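Local coordinates for protein FOP (Homo sapiens, PDB 2D68) that forms a homodimer through its N-terminal LisH-containing domain and is required for anchoring microtubules to centrosomes and for ciliation, at the interface of chains A and B. Sequence-based numbering; all coordinates share one arbitrary frame. Chains: chain A/B, FOP.

The four contacts are patches of one two-fold symmetric homodimer interface in the N-terminal dimerisation domain of FOP. Contact 1 and contact 3 lie farthest apart, about 18 Å between the centres of their C-alpha atoms. Contact 2 lies between them, about 11 Å from contact 1, sharing B:Val21, and about 7 Å from contact 3, sharing A:Ile79 and B:Leu61. Contact 4 is about 9 Å from contact 2 and shares B:Val78. It is largely the two-fold counterpart of contact 2, with B:Ile79 against helix 16-31 of chain A, plus residues 75 and 78, which meet their own copies.

Contact 1: the interface of chains A and B. Residues chain A 28, 34; chain B 9, 12, 21-22, 25, 41, 45.
The ring of A:Phe28, on LisH helix 16-31, enters an apolar pocket of chain B. LisH helices 16-31 and 35-45 build this part of the homodimer interface together with helix 7-13. CG of A:Phe28 lies anti to its backbone nitrogen (chi1 171°), which sets the ring with B:Val21, B:Ala22 and B:Val25 on one side and B:Phe12 at its edge. CG2 of B:Val25 covers that face, 3.9 Å from CG of A:Phe28 and displaced toward the rim. CG1 of B:Val21 comes obliquely over the CD1/CE1 rim on the same face, 3.7 Å from CD1 of A:Phe28. CB of B:Ala22 lies off the CZ end, also above this face. B:Phe12 meets the edge in the ring plane, its CE2 3.7 Å from CE1 of A:Phe28. The side chain of B:Phe41 crosses that of A:Phe28 at about a right angle.

Farther out, A:Leu34 sets both methyls against B:Thr45, its CD1 3.7 Å from CG2 of the threonine. CG2 of B:Thr45 also lies over the centre of the B:Phe41 ring. OG1, on the other branch of B:Thr45, donates a 2.7 Å hydrogen bond within chain B to O of B:Phe41, tilted 35° from the carbonyl plane, which fixes how CG2 is presented to A:Leu34.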
loop_
_atom_site.group_PDB
_atom_site.type_symbol
_atom_site.label_atom_id
_atom_site.label_comp_id
_atom_site.label_asym_id
_atom_site.label_seq_id
_atom_site.Cartn_x
_atom_site.Cartn_y
_atom_site.Cartn_z
ATOM N N PHE A 28 6.246 1.951 1.205
ATOM C CA PHE A 28 5.661 3.192 0.688
ATOM C C PHE A 28 5.778 4.304 1.734
ATOM O O PHE A 28 6.179 5.424 1.422
ATOM C CB PHE A 28 4.191 2.954 0.291
ATOM C CG PHE A 28 3.445 4.209 -0.046
ATOM C CD1 PHE A 28 3.381 4.669 -1.361
ATOM C CD2 PHE A 28 2.795 4.941 0.951
ATOM C CE1 PHE A 28 2.685 5.856 -1.668
ATOM C CE2 PHE A 28 2.105 6.117 0.652
ATOM C CZ PHE A 28 2.033 6.569 -0.645
ATOM N N LEU A 34 6.994 9.196 5.806
ATOM C CA LEU A 34 5.745 9.363 6.536
ATOM C C LEU A 34 5.966 8.781 7.931
ATOM O O LEU A 34 5.426 7.737 8.308
ATOM C CB LEU A 34 4.567 8.744 5.773
ATOM C CG LEU A 34 4.348 9.379 4.394
ATOM C CD1 LEU A 34 3.351 8.595 3.536
ATOM C CD2 LEU A 34 3.867 10.809 4.520
ATOM N N LEU B 9 5.929 13.805 -2.410
ATOM C CA LEU B 9 4.607 13.167 -2.344
ATOM C C LEU B 9 3.546 13.925 -3.125
ATOM O O LEU B 9 2.690 13.317 -3.774
ATOM C CB LEU B 9 4.157 12.952 -0.898
ATOM C CG LEU B 9 2.826 12.237 -0.658
ATOM C CD1 LEU B 9 2.855 10.816 -1.220
ATOM C CD2 LEU B 9 2.518 12.227 0.821
ATOM N N PHE B 12 3.899 13.156 -6.665
ATOM C CA PHE B 12 3.499 11.763 -6.837
ATOM C C PHE B 12 1.987 11.642 -6.894
ATOM O O PHE B 12 1.450 10.986 -7.792
ATOM C CB PHE B 12 4.076 10.941 -5.678
ATOM C CG PHE B 12 3.742 9.474 -5.714
ATOM C CD1 PHE B 12 4.481 8.593 -6.506
ATOM C CD2 PHE B 12 2.736 8.963 -4.899
ATOM C CE1 PHE B 12 4.196 7.221 -6.496
ATOM C CE2 PHE B 12 2.440 7.599 -4.890
ATOM C CZ PHE B 12 3.181 6.727 -5.675
ATOM N N VAL B 21 -1.649 4.277 -6.401
ATOM C CA VAL B 21 -0.814 3.649 -5.355
ATOM C C VAL B 21 -1.244 4.100 -3.952
ATOM O O VAL B 21 -1.518 3.266 -3.053
ATOM C CB VAL B 21 0.681 3.977 -5.567
ATOM C CG1 VAL B 21 1.503 3.529 -4.370
ATOM C CG2 VAL B 21 1.192 3.273 -6.822
ATOM N N ALA B 22 -1.307 5.415 -3.754
ATOM C CA ALA B 22 -1.644 5.937 -2.423
ATOM C C ALA B 22 -3.051 5.533 -1.982
ATOM O O ALA B 22 -3.259 5.157 -0.829
ATOM C CB ALA B 22 -1.469 7.450 -2.358
ATOM N N VAL B 25 -2.929 2.022 -0.713
ATOM C CA VAL B 25 -2.390 2.006 0.652
ATOM C C VAL B 25 -3.468 2.407 1.676
ATOM O O VAL B 25 -3.677 1.690 2.667
ATOM C CB VAL B 25 -1.138 2.894 0.752
ATOM C CG1 VAL B 25 -0.644 3.002 2.226
ATOM C CG2 VAL B 25 -0.017 2.313 -0.111
ATOM N N PHE B 41 -2.011 9.220 8.843
ATOM C CA PHE B 41 -1.784 9.164 7.382
ATOM C C PHE B 41 -2.434 10.323 6.626
ATOM O O PHE B 41 -1.805 10.956 5.775
ATOM C CB PHE B 41 -2.309 7.833 6.845
ATOM C CG PHE B 41 -2.106 7.624 5.358
ATOM C CD1 PHE B 41 -0.924 7.077 4.876
ATOM C CD2 PHE B 41 -3.122 7.940 4.452
ATOM C CE1 PHE B 41 -0.742 6.847 3.502
ATOM C CE2 PHE B 41 -2.945 7.721 3.078
ATOM C CZ PHE B 41 -1.755 7.177 2.608
ATOM N N THR B 45 -0.152 13.115 4.689
ATOM C CA THR B 45 -0.152 13.086 3.229
ATOM C C THR B 45 -1.007 14.184 2.605
ATOM O O THR B 45 -1.127 14.261 1.379
ATOM C CB THR B 45 -0.668 11.734 2.695
ATOM O OG1 THR B 45 -2.018 11.544 3.129
ATOM C CG2 THR B 45 0.198 10.569 3.156
#

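Contact 2: the interface of chains A and B. Residues chain A 76, 79; chain B 17, 20-21, 24, 61, 78.
A:Ile79, on helix 74-81, packs against the first helix of the LisH motif of chain B, residues 16-31. The setting is a helix-against-helix apolar patch of the FOP homodimer. The isoleucine packs among B:Asp17, B:Leu20, B:Val21 and B:Leu24.

CB of A:Ile79 lies 3.9 Å from CG2 of B:Val21. At CB the chain forks. CG1 of A:Ile79 continues past the valine, 3.7 Å from CG2 of B:Val21, and the two side chains slide by each other in opposite directions. This CG1 also nears CD1 of B:Leu24, at 4.1 Å. The other branch, methyl CG2, is anti to the backbone nitrogen and turns toward the start of helix 16-31. There CG2 of A:Ile79 lies 3.8 Å from CD2 of B:Leu20. It also sits beside CB of B:Asp17. With CG1 anti to the carbonyl carbon (chi1 -72°), the two branches spread over successive turns of the partner helix.

The terminal methyl CD1 of A:Ile79 lies among B:Leu24, B:Leu61 and B:Val78. It meets CD1 of B:Leu24 at 3.7 Å, tip to tip. CD2 of B:Leu61, on helix 54-61, is 4.0 Å from CD1 of A:Ile79, the two side chains crossing at about a right angle. CG1 of B:Val78 lies a little farther off.

One turn earlier, A:Leu76 adds a second apolar contact. Its CD1 touches CB of B:Asp17 at 3.7 Å, again with crossed side chains. CG2 of B:Val21 also packs near CA of A:Leu76, bringing the valine between both residues of chain A.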
loop_
_atom_site.group_PDB
_atom_site.type_symbol
_atom_site.label_atom_id
_atom_site.label_comp_id
_atom_site.label_asym_id
_atom_site.label_seq_id
_atom_site.Cartn_x
_atom_site.Cartn_y
_atom_site.Cartn_z
ATOM N N LEU A 76 4.857 1.596 -6.896
ATOM C CA LEU A 76 4.693 2.325 -8.157
ATOM C C LEU A 76 5.072 1.454 -9.349
ATOM O O LEU A 76 4.428 1.522 -10.381
ATOM C CB LEU A 76 5.488 3.622 -8.185
ATOM C CG LEU A 76 5.403 4.464 -9.469
ATOM C CD1 LEU A 76 3.990 4.941 -9.801
ATOM C CD2 LEU A 76 6.327 5.681 -9.373
ATOM N N ILE A 79 2.176 -0.945 -10.053
ATOM C CA ILE A 79 1.039 -0.269 -10.685
ATOM C C ILE A 79 1.334 0.216 -12.120
ATOM O O ILE A 79 0.492 0.117 -13.020
ATOM C CB ILE A 79 0.512 0.863 -9.760
ATOM C CG1 ILE A 79 -0.213 0.262 -8.541
ATOM C CG2 ILE A 79 -0.393 1.822 -10.521
ATOM C CD1 ILE A 79 -1.219 -0.884 -8.864
ATOM N N ASP B 17 -0.910 7.259 -11.696
ATOM C CA ASP B 17 -0.408 6.035 -11.065
ATOM C C ASP B 17 -0.144 6.252 -9.579
ATOM O O ASP B 17 -0.436 5.383 -8.748
ATOM C CB ASP B 17 0.857 5.523 -11.756
ATOM C CG ASP B 17 0.579 4.909 -13.114
ATOM O OD1 ASP B 17 -0.604 4.728 -13.458
ATOM O OD2 ASP B 17 1.552 4.609 -13.841
ATOM N N LEU B 20 -3.269 6.340 -7.563
ATOM C CA LEU B 20 -3.759 4.963 -7.434
ATOM C C LEU B 20 -2.975 4.184 -6.365
ATOM O O LEU B 20 -3.570 3.519 -5.516
ATOM C CB LEU B 20 -3.694 4.256 -8.792
ATOM C CG LEU B 20 -4.149 2.817 -8.853
ATOM C CD1 LEU B 20 -5.542 2.631 -8.236
ATOM C CD2 LEU B 20 -4.125 2.365 -10.314
ATOM N N VAL B 21 -1.649 4.277 -6.401
ATOM C CA VAL B 21 -0.814 3.649 -5.355
ATOM C C VAL B 21 -1.244 4.100 -3.952
ATOM O O VAL B 21 -1.518 3.266 -3.053
ATOM C CB VAL B 21 0.681 3.977 -5.567
ATOM C CG1 VAL B 21 1.503 3.529 -4.370
ATOM C CG2 VAL B 21 1.192 3.273 -6.822
ATOM N N LEU B 24 -4.570 2.801 -2.859
ATOM C CA LEU B 24 -4.485 1.381 -2.471
ATOM C C LEU B 24 -3.916 1.205 -1.067
ATOM O O LEU B 24 -4.356 0.317 -0.309
ATOM C CB LEU B 24 -3.652 0.585 -3.479
ATOM C CG LEU B 24 -4.335 0.307 -4.817
ATOM C CD1 LEU B 24 -3.283 -0.076 -5.855
ATOM C CD2 LEU B 24 -5.424 -0.773 -4.703
ATOM N N LEU B 61 -8.542 -0.717 -11.973
ATOM C CA LEU B 61 -7.608 -1.828 -12.142
ATOM C C LEU B 61 -8.192 -2.988 -12.967
ATOM O O LEU B 61 -7.480 -3.929 -13.333
ATOM C CB LEU B 61 -7.175 -2.349 -10.773
ATOM C CG LEU B 61 -6.311 -1.417 -9.926
ATOM C CD1 LEU B 61 -6.366 -1.837 -8.485
ATOM C CD2 LEU B 61 -4.864 -1.451 -10.419
ATOM N N VAL B 78 -4.032 -7.442 -6.243
ATOM C CA VAL B 78 -2.961 -6.892 -7.078
ATOM C C VAL B 78 -1.719 -7.773 -6.956
ATOM O O VAL B 78 -1.136 -8.203 -7.961
ATOM C CB VAL B 78 -2.658 -5.422 -6.714
ATOM C CG1 VAL B 78 -1.445 -4.948 -7.493
ATOM C CG2 VAL B 78 -3.871 -4.541 -7.036
#

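Contact 3: the interface of chains A and B. Residues chain A 79, 82; chain B 61, 63, 81.
The indole of A:Trp82 is an aromatic anchor of the homodimer interface, at the end of helix 74-81. CG of A:Trp82 is anti to the backbone nitrogen (chi1 180°), which carries the indole across to B:Leu61. The polar contact is a hydrogen bond from the indole NE1 of A:Trp82 to the backbone carbonyl O of B:Leu61, 2.8 Å long. It is fairly straight, 161° at the hydrogen. The donor sits in the carbonyl plane, on a lone pair, and the oxygen lies close to the ring plane. This fixes the edge of the indole against the end of helix 54-61.

The same leucine also makes a CH-pi contact. Methyl CD2 of B:Leu61 lies over one face of the five-membered ring of A:Trp82, 3.8 Å from the centroid. One residue thus holds the indole by both edge and face.

Other contacts fall on the benzene part. B:Arg81 brings its CB to 3.8 Å from CH2 of A:Trp82. Its chain bends at chi3 and returns the guanidinium toward the ring, with NH1 of B:Arg81 3.7 Å from CZ2 of A:Trp82. CH2 lies over the centre of the guanidinium, whose plane is turned 59° from the ring. CD1 of B:Ile63 touches CZ2 more loosely.

A:Trp82 is the last residue of this construct, so its terminal carboxylate is a product of the fragment, and the side chain clasps the end of helix 74-81 to the partner subunit.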
loop_
_atom_site.group_PDB
_atom_site.type_symbol
_atom_site.label_atom_id
_atom_site.label_comp_id
_atom_site.label_asym_id
_atom_site.label_seq_id
_atom_site.Cartn_x
_atom_site.Cartn_y
_atom_site.Cartn_z
ATOM N N ILE A 79 2.176 -0.945 -10.053
ATOM C CA ILE A 79 1.039 -0.269 -10.685
ATOM C C ILE A 79 1.334 0.216 -12.120
ATOM O O ILE A 79 0.492 0.117 -13.020
ATOM C CB ILE A 79 0.512 0.863 -9.760
ATOM C CG1 ILE A 79 -0.213 0.262 -8.541
ATOM C CG2 ILE A 79 -0.393 1.822 -10.521
ATOM C CD1 ILE A 79 -1.219 -0.884 -8.864
ATOM N N TRP A 82 1.036 -2.907 -14.283
ATOM C CA TRP A 82 -0.252 -3.588 -14.181
ATOM C C TRP A 82 -0.994 -3.640 -15.505
ATOM O O TRP A 82 -1.393 -4.718 -15.941
ATOM C CB TRP A 82 -1.139 -2.890 -13.140
ATOM C CG TRP A 82 -2.489 -3.525 -12.974
ATOM C CD1 TRP A 82 -3.668 -3.102 -13.522
ATOM C CD2 TRP A 82 -2.799 -4.699 -12.207
ATOM N NE1 TRP A 82 -4.700 -3.943 -13.135
ATOM C CE2 TRP A 82 -4.192 -4.929 -12.333
ATOM C CE3 TRP A 82 -2.030 -5.579 -11.434
ATOM C CZ2 TRP A 82 -4.837 -6.012 -11.711
ATOM C CZ3 TRP A 82 -2.663 -6.650 -10.816
ATOM C CH2 TRP A 82 -4.061 -6.854 -10.956
ATOM O OXT TRP A 82 -1.235 -2.601 -16.137
ATOM N N LEU B 61 -8.542 -0.717 -11.973
ATOM C CA LEU B 61 -7.608 -1.828 -12.142
ATOM C C LEU B 61 -8.192 -2.988 -12.967
ATOM O O LEU B 61 -7.480 -3.929 -13.333
ATOM C CB LEU B 61 -7.175 -2.349 -10.773
ATOM C CG LEU B 61 -6.311 -1.417 -9.926
ATOM C CD1 LEU B 61 -6.366 -1.837 -8.485
ATOM C CD2 LEU B 61 -4.864 -1.451 -10.419
ATOM N N ILE B 63 -10.450 -5.037 -11.823
ATOM C CA ILE B 63 -10.794 -6.109 -10.889
ATOM C C ILE B 63 -12.306 -6.185 -10.676
ATOM O O ILE B 63 -12.961 -5.174 -10.421
ATOM C CB ILE B 63 -10.030 -5.933 -9.551
ATOM C CG1 ILE B 63 -8.527 -6.119 -9.820
ATOM C CG2 ILE B 63 -10.540 -6.880 -8.477
ATOM C CD1 ILE B 63 -7.617 -5.616 -8.711
ATOM N N ARG B 81 -1.821 -11.260 -8.525
ATOM C CA ARG B 81 -1.813 -11.157 -9.981
ATOM C C ARG B 81 -0.590 -10.447 -10.563
ATOM O O ARG B 81 -0.527 -10.186 -11.772
ATOM C CB ARG B 81 -3.116 -10.529 -10.463
ATOM C CG ARG B 81 -4.334 -11.439 -10.217
ATOM C CD ARG B 81 -5.622 -10.832 -10.766
ATOM N NE ARG B 81 -5.457 -10.487 -12.176
ATOM C CZ ARG B 81 -6.150 -9.553 -12.825
ATOM N NH1 ARG B 81 -7.130 -8.876 -12.230
ATOM N NH2 ARG B 81 -5.855 -9.306 -14.092
#

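Contact 4: the interface of chains A and B. Residues chain A 20-21, 24, 61, 75, 78; chain B 75, 78-79.
A:Val78 and B:Val78 meet across the two-fold axis of the FOP dimerisation domain, where the last helices of the fragment, 74-81 in chain A and 74-80 in chain B, pack together beside LisH helix 16-31 of chain A. CG1 of A:Val78 and CG1 of B:Val78 are 3.7 Å apart, and the side chains cross at a slant.

A second like-with-like pair is A:Leu75 with B:Leu75. These reach toward each other tip to tip, CD1 of A:Leu75 being 3.8 Å from CD2 of B:Leu75. Their torsions differ, chi1 being -147° in chain A and -84° in chain B, so the centre of the dimer is not exactly symmetric in its side chains.

The other apolar contacts join helix 74-80 of chain B to helix 16-31 of chain A. A:Val21 sets its two methyls on successive turns of helix 74-80. CG1 of A:Val21 packs on CB of B:Leu75 at 3.8 Å. CG2 of A:Val21 lies 3.8 Å from CG1 of B:Ile79, the side chains sliding past each other in opposite directions.

B:Ile79 is the two-fold twin of A:Ile79 in contact 2. Here CD1 of B:Ile79 meets CD1 of A:Leu24 tip to tip and more tightly, at 3.5 Å. Its CG2 faces CD1 of A:Leu20 more loosely, at 4.2 Å.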
loop_
_atom_site.group_PDB
_atom_site.type_symbol
_atom_site.label_atom_id
_atom_site.label_comp_id
_atom_site.label_asym_id
_atom_site.label_seq_id
_atom_site.Cartn_x
_atom_site.Cartn_y
_atom_site.Cartn_z
ATOM N N LEU A 20 3.922 -9.878 1.826
ATOM C CA LEU A 20 4.396 -9.018 0.727
ATOM C C LEU A 20 3.601 -7.702 0.686
ATOM O O LEU A 20 4.189 -6.603 0.554
ATOM C CB LEU A 20 4.287 -9.733 -0.618
ATOM C CG LEU A 20 5.277 -10.869 -0.813
ATOM C CD1 LEU A 20 4.863 -11.584 -2.074
ATOM C CD2 LEU A 20 6.709 -10.367 -0.932
ATOM N N VAL A 21 2.278 -7.810 0.814
ATOM C CA VAL A 21 1.422 -6.609 0.796
ATOM C C VAL A 21 1.807 -5.659 1.932
ATOM O O VAL A 21 2.026 -4.461 1.709
ATOM C CB VAL A 21 -0.077 -6.965 0.879
ATOM C CG1 VAL A 21 -0.906 -5.720 1.129
ATOM C CG2 VAL A 21 -0.522 -7.701 -0.421
ATOM N N LEU A 24 5.090 -3.964 1.308
ATOM C CA LEU A 24 4.921 -2.902 0.307
ATOM C C LEU A 24 4.313 -1.624 0.891
ATOM O O LEU A 24 4.736 -0.531 0.548
ATOM C CB LEU A 24 4.082 -3.399 -0.863
ATOM C CG LEU A 24 4.890 -4.234 -1.850
ATOM C CD1 LEU A 24 3.982 -5.077 -2.691
ATOM C CD2 LEU A 24 5.743 -3.314 -2.725
ATOM N N LEU A 61 9.624 -9.566 -5.567
ATOM C CA LEU A 61 8.617 -9.097 -6.508
ATOM C C LEU A 61 9.109 -9.115 -7.943
ATOM O O LEU A 61 8.404 -8.670 -8.847
ATOM C CB LEU A 61 8.198 -7.678 -6.152
ATOM C CG LEU A 61 7.463 -7.564 -4.814
ATOM C CD1 LEU A 61 7.341 -6.122 -4.430
ATOM C CD2 LEU A 61 6.087 -8.227 -4.902
ATOM N N LEU A 75 5.725 -0.073 -4.884
ATOM C CA LEU A 75 4.345 -0.210 -5.333
ATOM C C LEU A 75 4.095 0.527 -6.643
ATOM O O LEU A 75 3.217 0.141 -7.411
ATOM C CB LEU A 75 3.384 0.265 -4.239
ATOM C CG LEU A 75 2.018 -0.387 -4.058
ATOM C CD1 LEU A 75 2.068 -1.916 -4.072
ATOM C CD2 LEU A 75 1.487 0.077 -2.717
ATOM N N VAL A 78 4.889 -1.790 -9.588
ATOM C CA VAL A 78 3.792 -2.745 -9.752
ATOM C C VAL A 78 2.614 -2.118 -10.503
ATOM O O VAL A 78 2.113 -2.667 -11.482
ATOM C CB VAL A 78 3.333 -3.293 -8.386
ATOM C CG1 VAL A 78 2.057 -4.123 -8.539
ATOM C CG2 VAL A 78 4.475 -4.112 -7.727
ATOM N N LEU B 75 -5.067 -4.624 -2.487
ATOM C CA LEU B 75 -3.647 -4.909 -2.757
ATOM C C LEU B 75 -3.339 -6.396 -2.716
ATOM O O LEU B 75 -2.403 -6.863 -3.359
ATOM C CB LEU B 75 -2.742 -4.167 -1.771
ATOM C CG LEU B 75 -2.409 -2.727 -2.132
ATOM C CD1 LEU B 75 -1.671 -2.026 -0.994
ATOM C CD2 LEU B 75 -1.582 -2.662 -3.436
ATOM N N VAL B 78 -4.032 -7.442 -6.243
ATOM C CA VAL B 78 -2.961 -6.892 -7.078
ATOM C C VAL B 78 -1.719 -7.773 -6.956
ATOM O O VAL B 78 -1.136 -8.203 -7.961
ATOM C CB VAL B 78 -2.658 -5.422 -6.714
ATOM C CG1 VAL B 78 -1.445 -4.948 -7.493
ATOM C CG2 VAL B 78 -3.871 -4.541 -7.036
ATOM N N ILE B 79 -1.323 -8.100 -5.729
ATOM C CA ILE B 79 -0.097 -8.863 -5.547
ATOM C C ILE B 79 -0.229 -10.335 -6.000
ATOM O O ILE B 79 0.719 -10.901 -6.555
ATOM C CB ILE B 79 0.454 -8.698 -4.114
ATOM C CG1 ILE B 79 0.983 -7.267 -3.905
ATOM C CG2 ILE B 79 1.529 -9.731 -3.812
ATOM C CD1 ILE B 79 1.962 -6.773 -4.975
#